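Metallo-beta-lactamase family protein (Thermus thermophilus, PDB 2ZO4) binds two zinc ions in a metallo-beta-lactamase fold and probably acts as a hydrolase. Local coordinates at residues A48-L53 / L58-V63; H100-E105 / W203-E208; K64-T69 / G80-L85; R115-H120 / F287-T292. All coordinates share one frame; numbering follows the deposited sequence.

Interaction 1. Residues A48-L53 / L58-V63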
# COMPACT_ATOMS: atom_id res chain seq x y z
N ALA A 48 13.86 -7.22 14.71
CA ALA A 48 14.52 -7.32 13.41
C ALA A 48 15.04 -5.97 12.91
O ALA A 48 16.16 -5.89 12.39
CB ALA A 48 13.57 -7.93 12.39
N LEU A 49 14.23 -4.92 13.07
CA LEU A 49 14.61 -3.58 12.63
C LEU A 49 15.79 -3.06 13.45
O LEU A 49 16.75 -2.50 12.90
CB LEU A 49 13.42 -2.62 12.70
CG LEU A 49 13.58 -1.18 12.18
CD1 LEU A 49 14.31 -1.12 10.84
CD2 LEU A 49 12.21 -0.49 12.08
N GLU A 50 15.72 -3.27 14.77
CA GLU A 50 16.80 -2.90 15.68
C GLU A 50 18.11 -3.57 15.27
O GLU A 50 19.15 -2.91 15.23
CB GLU A 50 16.45 -3.27 17.12
CG GLU A 50 17.42 -2.73 18.15
CD GLU A 50 16.99 -3.03 19.58
OE1 GLU A 50 16.17 -3.95 19.79
OE2 GLU A 50 17.47 -2.33 20.50
N LEU A 51 18.06 -4.86 14.97
CA LEU A 51 19.25 -5.61 14.56
C LEU A 51 19.82 -5.10 13.24
O LEU A 51 21.04 -4.97 13.10
CB LEU A 51 18.95 -7.11 14.48
CG LEU A 51 18.96 -7.88 15.81
CD1 LEU A 51 18.28 -9.23 15.66
CD2 LEU A 51 20.39 -8.05 16.34
N HIS A 52 18.94 -4.81 12.28
CA HIS A 52 19.35 -4.20 11.01
C HIS A 52 20.10 -2.90 11.22
O HIS A 52 21.19 -2.71 10.68
CB HIS A 52 18.13 -3.94 10.11
CG HIS A 52 17.69 -5.14 9.33
ND1 HIS A 52 16.39 -5.60 9.34
CD2 HIS A 52 18.38 -5.97 8.51
CE1 HIS A 52 16.30 -6.66 8.56
NE2 HIS A 52 17.49 -6.90 8.04
N LEU A 53 19.51 -2.02 12.02
CA LEU A 53 20.10 -0.73 12.35
C LEU A 53 21.44 -0.89 13.07
O LEU A 53 22.40 -0.18 12.76
CB LEU A 53 19.14 0.11 13.19
CG LEU A 53 17.92 0.69 12.46
CD1 LEU A 53 16.85 1.15 13.45
CD2 LEU A 53 18.32 1.83 11.52
N LEU A 58 23.71 1.87 14.00
CA LEU A 58 22.66 2.85 14.26
C LEU A 58 21.66 2.39 15.31
O LEU A 58 21.47 1.19 15.54
CB LEU A 58 21.93 3.20 12.95
CG LEU A 58 22.75 3.78 11.79
CD1 LEU A 58 21.97 3.70 10.47
CD2 LEU A 58 23.19 5.23 12.07
N CYS A 59 21.03 3.37 15.95
CA CYS A 59 19.94 3.15 16.90
C CYS A 59 18.66 3.68 16.28
O CYS A 59 18.71 4.43 15.31
CB CYS A 59 20.22 3.90 18.21
SG CYS A 59 21.87 3.64 18.91
N PHE A 60 17.51 3.30 16.85
CA PHE A 60 16.22 3.87 16.45
C PHE A 60 16.27 5.40 16.45
O PHE A 60 15.71 6.04 15.57
CB PHE A 60 15.10 3.42 17.41
CG PHE A 60 14.69 1.98 17.26
CD1 PHE A 60 14.33 1.47 16.01
CD2 PHE A 60 14.62 1.15 18.37
CE1 PHE A 60 13.94 0.13 15.87
CE2 PHE A 60 14.22 -0.19 18.25
CZ PHE A 60 13.88 -0.70 16.99
N GLN A 61 16.94 5.96 17.46
CA GLN A 61 17.00 7.41 17.66
C GLN A 61 17.80 8.15 16.58
O GLN A 61 17.67 9.37 16.45
CB GLN A 61 17.56 7.74 19.05
CG GLN A 61 16.65 7.34 20.23
CD GLN A 61 16.80 5.88 20.65
OE1 GLN A 61 17.54 5.10 20.04
NE2 GLN A 61 16.09 5.50 21.70
N ASP A 62 18.61 7.41 15.82
CA ASP A 62 19.40 7.98 14.72
C ASP A 62 18.57 8.30 13.48
O ASP A 62 18.96 9.13 12.66
CB ASP A 62 20.57 7.06 14.36
CG ASP A 62 21.61 6.96 15.47
OD1 ASP A 62 21.90 8.00 16.11
OD2 ASP A 62 22.14 5.86 15.70
N VAL A 63 17.42 7.64 13.34
CA VAL A 63 16.57 7.82 12.16
C VAL A 63 15.73 9.09 12.32
O VAL A 63 14.73 9.10 13.04
CB VAL A 63 15.65 6.61 11.89
CG1 VAL A 63 14.92 6.78 10.57
CG2 VAL A 63 16.45 5.31 11.90
O HOH W 1 19.84 -0.72 16.77
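Leu-53 and Phe-60 pack together across the turn after helix 43-55, where the chain heads back toward strand 65-68. The turn is held by one direct backbone bond. Leu-58 N donates to Leu-53 O at 2.7 Å. A water donates to both Glu-50 O and Leu-58 O and bridges the same gap.

The two methyls of Leu-53 do different jobs. Leu-53 CD1 lies 3.6 Å from Phe-60 CD1. Leu-53 CD2 reaches 4.0 Å to Val-63 CG2 and also meets CB of Leu-58. The Phe-60 side chain starts anti to its carbonyl carbon (chi1 -73°), which carries the ring toward the helix. There Leu-49 CG comes at the ring edge, 3.9 Å from Phe-60 CE1. Glu-50 approaches mainly through its CB, 3.6 Å from Phe-60 CZ. Behind the turn, Cys-59 N donates to Asp-62 OD2 at 2.7 Å and braces the short 3-10 segment 60-62. Leu-53 also touches Leu-26 of strand 21-29, so the packing runs on into the sheet. This is the helix-to-strand connection of a beta-alpha-beta crossover between parallel strands 32-36 and 65-68, as in the alpha/beta layers of the metallo-beta-lactamase fold.

Interaction 2. Residues H100-E105 / W203-E208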
# COMPACT_ATOMS: atom_id res chain seq x y z
N HIS A 100 -4.96 7.56 6.93
CA HIS A 100 -4.39 8.18 8.14
C HIS A 100 -5.47 8.45 9.19
O HIS A 100 -5.28 8.12 10.36
CB HIS A 100 -3.62 9.45 7.79
CG HIS A 100 -3.06 10.17 8.98
ND1 HIS A 100 -2.20 9.58 9.88
CD2 HIS A 100 -3.24 11.44 9.42
CE1 HIS A 100 -1.87 10.44 10.82
NE2 HIS A 100 -2.49 11.58 10.57
N ARG A 101 -6.58 9.05 8.77
CA ARG A 101 -7.73 9.28 9.66
C ARG A 101 -8.27 7.98 10.25
O ARG A 101 -8.64 7.94 11.43
CB ARG A 101 -8.85 10.02 8.92
CG ARG A 101 -9.96 10.52 9.85
CD ARG A 101 -11.04 11.29 9.14
NE ARG A 101 -12.01 11.82 10.10
CZ ARG A 101 -13.28 12.11 9.83
NH1 ARG A 101 -13.77 11.93 8.61
NH2 ARG A 101 -14.07 12.58 10.79
N PHE A 102 -8.30 6.93 9.44
CA PHE A 102 -8.73 5.60 9.89
C PHE A 102 -7.97 5.15 11.14
O PHE A 102 -8.58 4.60 12.07
CB PHE A 102 -8.57 4.58 8.75
CG PHE A 102 -8.93 3.17 9.12
CD1 PHE A 102 -10.25 2.74 9.05
CD2 PHE A 102 -7.95 2.28 9.55
CE1 PHE A 102 -10.59 1.44 9.39
CE2 PHE A 102 -8.28 0.98 9.90
CZ PHE A 102 -9.60 0.56 9.82
N TRP A 103 -6.66 5.38 11.17
CA TRP A 103 -5.84 5.02 12.33
C TRP A 103 -5.97 6.01 13.49
O TRP A 103 -6.06 5.60 14.64
CB TRP A 103 -4.36 4.87 11.93
CG TRP A 103 -4.08 3.78 10.93
CD1 TRP A 103 -3.51 3.93 9.69
CD2 TRP A 103 -4.36 2.38 11.07
NE1 TRP A 103 -3.42 2.71 9.07
CE2 TRP A 103 -3.94 1.75 9.89
CE3 TRP A 103 -4.94 1.60 12.09
CZ2 TRP A 103 -4.07 0.37 9.69
CZ3 TRP A 103 -5.07 0.23 11.89
CH2 TRP A 103 -4.63 -0.37 10.70
N ARG A 104 -5.98 7.30 13.17
CA ARG A 104 -6.04 8.36 14.18
C ARG A 104 -7.40 8.44 14.89
O ARG A 104 -7.46 8.70 16.09
CB ARG A 104 -5.69 9.72 13.57
CG ARG A 104 -4.20 9.94 13.29
CD ARG A 104 -3.34 9.89 14.55
NE ARG A 104 -3.38 11.11 15.37
CZ ARG A 104 -3.56 12.34 14.89
NH2 ARG A 104 -3.58 13.37 15.72
N GLU A 105 -8.46 8.22 14.13
CA GLU A 105 -9.83 8.30 14.64
C GLU A 105 -10.56 6.98 14.41
O GLU A 105 -11.26 6.83 13.41
CB GLU A 105 -10.59 9.45 13.97
CG GLU A 105 -9.97 10.82 14.14
CD GLU A 105 -10.69 11.88 13.33
OE1 GLU A 105 -11.92 11.75 13.15
OE2 GLU A 105 -10.02 12.84 12.89
N TRP A 203 -12.37 0.17 0.37
CA TRP A 203 -12.71 0.28 1.79
C TRP A 203 -13.63 1.48 1.99
O TRP A 203 -13.93 2.21 1.04
CB TRP A 203 -11.44 0.42 2.64
CG TRP A 203 -10.38 -0.60 2.31
CD1 TRP A 203 -9.32 -0.44 1.46
CD2 TRP A 203 -10.28 -1.94 2.81
NE1 TRP A 203 -8.57 -1.59 1.40
CE2 TRP A 203 -9.13 -2.52 2.22
CE3 TRP A 203 -11.04 -2.70 3.71
CZ2 TRP A 203 -8.73 -3.84 2.50
CZ3 TRP A 203 -10.64 -4.01 3.98
CH2 TRP A 203 -9.50 -4.56 3.38
N ALA A 204 -14.10 1.68 3.22
CA ALA A 204 -15.00 2.78 3.55
C ALA A 204 -14.40 4.18 3.31
O ALA A 204 -15.14 5.13 3.07
CB ALA A 204 -15.49 2.65 4.99
N TYR A 205 -13.08 4.28 3.36
CA TYR A 205 -12.39 5.57 3.22
C TYR A 205 -11.76 5.81 1.85
O TYR A 205 -11.16 6.85 1.60
CB TYR A 205 -11.31 5.72 4.31
CG TYR A 205 -10.30 4.59 4.36
CD1 TYR A 205 -9.23 4.52 3.46
CD2 TYR A 205 -10.42 3.59 5.33
CE1 TYR A 205 -8.31 3.47 3.52
CE2 TYR A 205 -9.50 2.53 5.39
CZ TYR A 205 -8.45 2.48 4.48
OH TYR A 205 -7.54 1.45 4.55
N THR A 206 -11.90 4.82 0.96
CA THR A 206 -11.25 4.82 -0.35
C THR A 206 -11.89 5.82 -1.32
O THR A 206 -13.08 6.11 -1.23
CB THR A 206 -11.27 3.37 -0.94
OG1 THR A 206 -10.68 2.47 -0.00
CG2 THR A 206 -10.48 3.28 -2.24
N ARG A 207 -11.08 6.34 -2.25
CA ARG A 207 -11.57 7.06 -3.43
C ARG A 207 -12.59 6.22 -4.20
O ARG A 207 -12.68 5.00 -3.99
CB ARG A 207 -10.40 7.44 -4.35
CG ARG A 207 -9.49 8.55 -3.79
CD ARG A 207 -8.06 8.46 -4.35
NE ARG A 207 -8.00 8.63 -5.80
CZ ARG A 207 -7.94 9.81 -6.42
NH1 ARG A 207 -7.94 10.94 -5.73
NH2 ARG A 207 -7.89 9.85 -7.75
N GLU A 208 -13.35 6.85 -5.09
CA GLU A 208 -14.51 6.22 -5.75
C GLU A 208 -14.21 4.96 -6.57
O GLU A 208 -14.91 3.95 -6.46
CB GLU A 208 -15.26 7.24 -6.60
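Phe-102 and Tyr-205 are the pair that joins helix 99-104 to the loop before helix 210-222. The tight part is small and aromatic. Phe-102 CD1 lies 3.7 Å from Tyr-205 CE2, and Phe-102 CB is 4.0 Å from Tyr-205 CD2. The ring planes are inclined at 49°, with the Phe-102 and Tyr-205 centroids 5.3 Å apart. Tyr-205 CG sits between its backbone N and carbonyl carbon (chi1 54°), which turns the ring toward the helix.

Both rings are packed further by neighbours. Phe-102 CD2 stands over the middle of the Trp-103 ring, 3.8 Å above its plane. CB of Trp-203 lies over one face of Tyr-205, offset toward the rim. The type I turn from Trp-203 to Thr-206 is tied by Trp-203 N donating to Thr-206 OG1 at 2.9 Å. The phenol end is not left to packing alone, since Tyr-205 OH hydrogen-bonds His-71 NE2.

The outer side is looser and polar. Arg-101 holds exposed Glu-105 side-on, with NE and NH2 both reaching OE1 from the same face of the carboxylate; Arg-101 NE to Glu-105 OE1 is 3.1 Å. This salt bridge stays within the end of the helix and does not cross to the loop.

The Tyr-205 side chain is about 5 Å from that of His-72, a zinc ligand. His-71 is a non-ligand position within the HxHxDH motif. Through it Tyr-205, its ring backed by Phe-102, probably helps to hold the zinc-binding loop from the second shell of the dinuclear metallo-beta-lactamase site.

Interaction 3. Residues K64-T69 / G80-L85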
# COMPACT_ATOMS: atom_id res chain seq x y z
N LYS A 64 16.13 10.15 11.62
CA LYS A 64 15.51 11.46 11.80
C LYS A 64 14.46 11.82 10.74
O LYS A 64 13.71 12.78 10.92
CB LYS A 64 16.59 12.55 11.89
CG LYS A 64 17.38 12.56 13.21
CD LYS A 64 16.52 13.06 14.38
CE LYS A 64 17.32 13.10 15.68
NZ LYS A 64 16.50 13.66 16.80
N THR A 65 14.42 11.05 9.65
CA THR A 65 13.42 11.27 8.60
C THR A 65 12.71 9.96 8.26
O THR A 65 13.36 8.93 8.06
CB THR A 65 14.04 11.87 7.30
OG1 THR A 65 14.76 13.06 7.62
CG2 THR A 65 12.96 12.21 6.27
N ILE A 66 11.38 10.02 8.23
CA ILE A 66 10.57 8.88 7.84
C ILE A 66 9.78 9.23 6.58
O ILE A 66 9.04 10.22 6.56
CB ILE A 66 9.59 8.44 8.96
CG1 ILE A 66 10.33 8.19 10.28
CG2 ILE A 66 8.76 7.23 8.51
CD1 ILE A 66 11.29 7.00 10.29
N LEU A 67 9.96 8.43 5.54
CA LEU A 67 9.19 8.57 4.31
C LEU A 67 8.24 7.39 4.15
O LEU A 67 8.68 6.25 4.00
CB LEU A 67 10.12 8.69 3.09
CG LEU A 67 11.20 9.79 3.13
CD1 LEU A 67 12.11 9.70 1.93
CD2 LEU A 67 10.58 11.18 3.23
N LEU A 68 6.93 7.65 4.21
CA LEU A 68 5.93 6.59 4.12
C LEU A 68 5.33 6.48 2.73
O LEU A 68 4.80 7.45 2.19
CB LEU A 68 4.81 6.79 5.15
CG LEU A 68 5.17 6.78 6.64
CD1 LEU A 68 3.93 7.00 7.49
CD2 LEU A 68 5.88 5.48 7.03
N THR A 69 5.39 5.28 2.16
CA THR A 69 4.74 5.02 0.87
C THR A 69 3.22 5.05 1.01
O THR A 69 2.53 5.61 0.16
CB THR A 69 5.19 3.68 0.25
OG1 THR A 69 4.87 2.60 1.14
CG2 THR A 69 6.70 3.69 -0.03
N GLY A 80 4.81 6.53 14.21
CA GLY A 80 4.58 7.30 15.43
C GLY A 80 5.62 7.04 16.51
O GLY A 80 5.90 7.93 17.31
N PHE A 81 6.19 5.83 16.52
CA PHE A 81 7.28 5.48 17.44
C PHE A 81 8.52 6.28 17.10
O PHE A 81 9.10 6.94 17.96
CB PHE A 81 7.57 3.97 17.43
CG PHE A 81 8.88 3.59 18.11
CD1 PHE A 81 9.01 3.67 19.50
CD2 PHE A 81 9.97 3.16 17.36
CE1 PHE A 81 10.21 3.32 20.13
CE2 PHE A 81 11.18 2.81 17.98
CZ PHE A 81 11.30 2.89 19.37
N PHE A 82 8.93 6.22 15.83
CA PHE A 82 10.05 7.02 15.34
C PHE A 82 9.80 8.51 15.55
O PHE A 82 10.70 9.23 16.01
CB PHE A 82 10.35 6.70 13.88
CG PHE A 82 11.12 5.42 13.68
CD1 PHE A 82 10.49 4.30 13.17
CD2 PHE A 82 12.47 5.34 14.03
CE1 PHE A 82 11.20 3.10 12.99
CE2 PHE A 82 13.18 4.16 13.86
CZ PHE A 82 12.55 3.04 13.34
N GLU A 83 8.59 8.97 15.25
CA GLU A 83 8.22 10.37 15.50
C GLU A 83 8.38 10.75 16.97
O GLU A 83 8.84 11.85 17.28
CB GLU A 83 6.79 10.67 15.03
CG GLU A 83 6.48 12.16 14.90
CD GLU A 83 4.99 12.43 14.79
OE1 GLU A 83 4.21 11.81 15.54
OE2 GLU A 83 4.60 13.26 13.94
N GLY A 84 8.01 9.84 17.87
CA GLY A 84 8.15 10.06 19.31
C GLY A 84 9.58 10.28 19.76
O GLY A 84 9.83 10.92 20.78
N LEU A 85 10.53 9.74 18.99
CA LEU A 85 11.95 9.89 19.29
C LEU A 85 12.55 11.16 18.67
O LEU A 85 13.70 11.50 18.92
CB LEU A 85 12.74 8.65 18.87
CG LEU A 85 12.24 7.28 19.37
CD1 LEU A 85 12.89 6.14 18.60
CD2 LEU A 85 12.44 7.10 20.88
O HOH W 2 15.12 10.84 16.44
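Ile-66 of strand 65-68 faces Phe-82 of helix 79-84 with their CA atoms 7.7 Å apart. The strand is extended and runs inside the sheet. Its Ile-66 backbone is hydrogen-bonded to Arg-88 and Phe-90 of the next strand. The helix packs on one face of that sheet. Both Ile-66 and Phe-82 point their CB atoms across the gap.

The side chains meet at about a right angle. Ile-66 places CG1 anti to its carbonyl carbon (chi1 -54°), and a further bend at chi2 carries CD1 out to the helix. Ile-66 CD1 rests at the root of the Phe-82 side chain, 3.7 Å from Phe-82 CB and also 3.7 Å from Phe-82 CG. It approaches the ring obliquely. Ile-66 CG1 follows at 3.9 Å from Phe-82 CB. Phe-82 also touches Leu-35 of the neighbouring strand, so the phenylalanine spans two strands.

At the exposed end, the Lys-64 chain bends at chi2 (-72°) and brings Lys-64 NZ to 4.1 Å from Leu-85 O. A water lies between them, with weak bonds to both.

No direct hydrogen bond joins the two segments. Their cohesion is therefore mainly apolar, from one isoleucine branch against one phenylalanine. Such packing sets little direction of its own. The strand is positioned by its sheet partners, and the lysine-water link at the rim probably adds little.

Interaction 4. Residues R115-H120 / F287-T292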
# COMPACT_ATOMS: atom_id res chain seq x y z
N ARG A 115 -20.71 -1.93 7.81
CA ARG A 115 -21.86 -1.89 6.91
C ARG A 115 -21.50 -2.29 5.47
O ARG A 115 -22.27 -2.98 4.81
CB ARG A 115 -22.51 -0.50 6.93
N LEU A 116 -20.32 -1.87 5.01
CA LEU A 116 -19.83 -2.25 3.69
C LEU A 116 -19.71 -3.76 3.55
O LEU A 116 -20.07 -4.33 2.52
CB LEU A 116 -18.49 -1.56 3.38
CG LEU A 116 -18.04 -1.47 1.91
CD1 LEU A 116 -19.03 -0.67 1.06
CD2 LEU A 116 -16.65 -0.86 1.82
N PHE A 117 -19.19 -4.42 4.59
CA PHE A 117 -19.13 -5.88 4.64
C PHE A 117 -20.53 -6.48 4.60
O PHE A 117 -20.83 -7.34 3.77
CB PHE A 117 -18.38 -6.35 5.89
CG PHE A 117 -16.89 -6.19 5.82
CD1 PHE A 117 -16.12 -7.02 5.00
CD2 PHE A 117 -16.24 -5.24 6.60
CE1 PHE A 117 -14.74 -6.88 4.94
CE2 PHE A 117 -14.86 -5.09 6.54
CZ PHE A 117 -14.10 -5.91 5.71
N LEU A 118 -21.39 -5.99 5.50
CA LEU A 118 -22.74 -6.54 5.71
C LEU A 118 -23.67 -6.37 4.51
O LEU A 118 -24.39 -7.30 4.14
CB LEU A 118 -23.38 -5.89 6.94
N ASP A 119 -23.65 -5.18 3.90
CA ASP A 119 -24.46 -4.89 2.72
C ASP A 119 -24.05 -5.72 1.51
O ASP A 119 -24.87 -5.97 0.62
CB ASP A 119 -24.39 -3.40 2.37
CG ASP A 119 -25.05 -2.52 3.41
OD1 ASP A 119 -25.93 -3.01 4.15
OD2 ASP A 119 -24.69 -1.33 3.49
N HIS A 120 -22.79 -6.13 1.49
CA HIS A 120 -22.25 -6.95 0.41
C HIS A 120 -22.14 -8.44 0.77
O HIS A 120 -21.32 -9.17 0.22
CB HIS A 120 -20.91 -6.37 -0.08
CG HIS A 120 -21.05 -5.07 -0.80
ND1 HIS A 120 -21.48 -4.98 -2.11
CD2 HIS A 120 -20.83 -3.80 -0.40
CE1 HIS A 120 -21.51 -3.72 -2.48
NE2 HIS A 120 -21.12 -2.97 -1.46
N PHE A 287 -9.08 -9.01 2.58
CA PHE A 287 -8.44 -8.41 1.41
C PHE A 287 -9.05 -8.92 0.10
O PHE A 287 -9.22 -8.16 -0.84
CB PHE A 287 -6.93 -8.67 1.43
CG PHE A 287 -6.24 -8.16 2.66
CD1 PHE A 287 -5.66 -9.04 3.56
CD2 PHE A 287 -6.20 -6.79 2.93
CE1 PHE A 287 -5.03 -8.57 4.72
CE2 PHE A 287 -5.57 -6.31 4.08
CZ PHE A 287 -4.98 -7.20 4.98
N ALA A 288 -9.38 -10.22 0.07
CA ALA A 288 -10.09 -10.81 -1.07
C ALA A 288 -11.44 -10.12 -1.30
O ALA A 288 -11.78 -9.80 -2.44
CB ALA A 288 -10.26 -12.31 -0.87
N PHE A 289 -12.19 -9.88 -0.22
CA PHE A 289 -13.46 -9.15 -0.29
C PHE A 289 -13.31 -7.74 -0.87
O PHE A 289 -14.06 -7.37 -1.77
CB PHE A 289 -14.11 -9.07 1.09
CG PHE A 289 -15.30 -8.14 1.16
CD1 PHE A 289 -16.58 -8.60 0.86
CD2 PHE A 289 -15.14 -6.81 1.53
CE1 PHE A 289 -17.68 -7.75 0.93
CE2 PHE A 289 -16.24 -5.94 1.59
CZ PHE A 289 -17.51 -6.42 1.29
N ALA A 290 -12.37 -6.97 -0.33
CA ALA A 290 -12.17 -5.58 -0.75
C ALA A 290 -11.68 -5.47 -2.19
O ALA A 290 -12.08 -4.55 -2.91
CB ALA A 290 -11.22 -4.86 0.20
N GLU A 291 -10.83 -6.40 -2.61
CA GLU A 291 -10.35 -6.50 -3.99
C GLU A 291 -11.49 -6.83 -4.95
O GLU A 291 -11.61 -6.22 -6.01
CB GLU A 291 -9.25 -7.56 -4.12
CG GLU A 291 -7.82 -7.02 -4.17
CD GLU A 291 -7.12 -7.25 -5.51
OE1 GLU A 291 -7.77 -7.65 -6.50
OE2 GLU A 291 -5.89 -7.03 -5.58
N THR A 292 -12.31 -7.80 -4.56
CA THR A 292 -13.47 -8.22 -5.35
C THR A 292 -14.46 -7.06 -5.51
O THR A 292 -15.00 -6.85 -6.60
CB THR A 292 -14.16 -9.45 -4.74
OG1 THR A 292 -13.19 -10.50 -4.57
CG2 THR A 292 -15.29 -9.95 -5.63
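Phe-117 overlaps Phe-289 in an offset stack, joining helix 110-119 of the metallo-beta-lactamase fold to helix 286-301 of the C-terminal domain. That domain belongs to a helix-turn-helix clan, and its small two-stranded sheet is consistent with a winged-helix relative. The ring centroids are 4.8 Å apart and the planes are inclined at 30°. The closest approach is Phe-117 CE1 to Phe-289 CD2 at 3.4 Å. Phe-117 CD1 lies over one face of Phe-289, toward the rim, so the overlap is partial.

The first torsions bring the rings together. Phe-289 has CG anti to its backbone N (chi1 170°) and reaches straight across to the other helix. Phe-117 starts anti to its carbonyl carbon (chi1 -75°), and its ring swings in from one side.

The rim of Phe-289 slots against the end of helix 110-119. Leu-116 O is 3.5 Å from Phe-289 CZ, near the ring plane. CB of His-120 comes at the same edge, 3.7 Å from Phe-289 CE1. One ring thus meets an aromatic group over a face and the helix end along its edge. The His-120 ring itself stacks with Tyr-312, next to the last strand, which links the same corner to the C-terminal hairpin.

One turn along helix 286-301, Thr-292 folds back on its own backbone. Ala-288 O accepts from Thr-292 N at 3.0 Å and from Thr-292 OG1 at 2.6 Å, the two donors arriving from opposite faces of the carbonyl plane.

From the N terminus, interaction 1 comes first and closes a turn at the C-terminal end of helix 43-55, with four residues between its segments. Interaction 3 follows in series and brings helix 79-84 back onto strand 65-68. The two touch, with Phe-60 and Leu-49 packing on Phe-82, so they form one continuous apolar layer on the first sheet. Interactions 2 and 4 are much longer closures, and they cross, since segments 100-105, 115-120, 203-208 and 287-292 alternate along the chain. They meet where Trp-203 packs on Leu-116, Phe-287 and Ala-290. Interaction 2 lies near the zinc site, and interaction 4 ties the C-terminal domain to the lactamase fold.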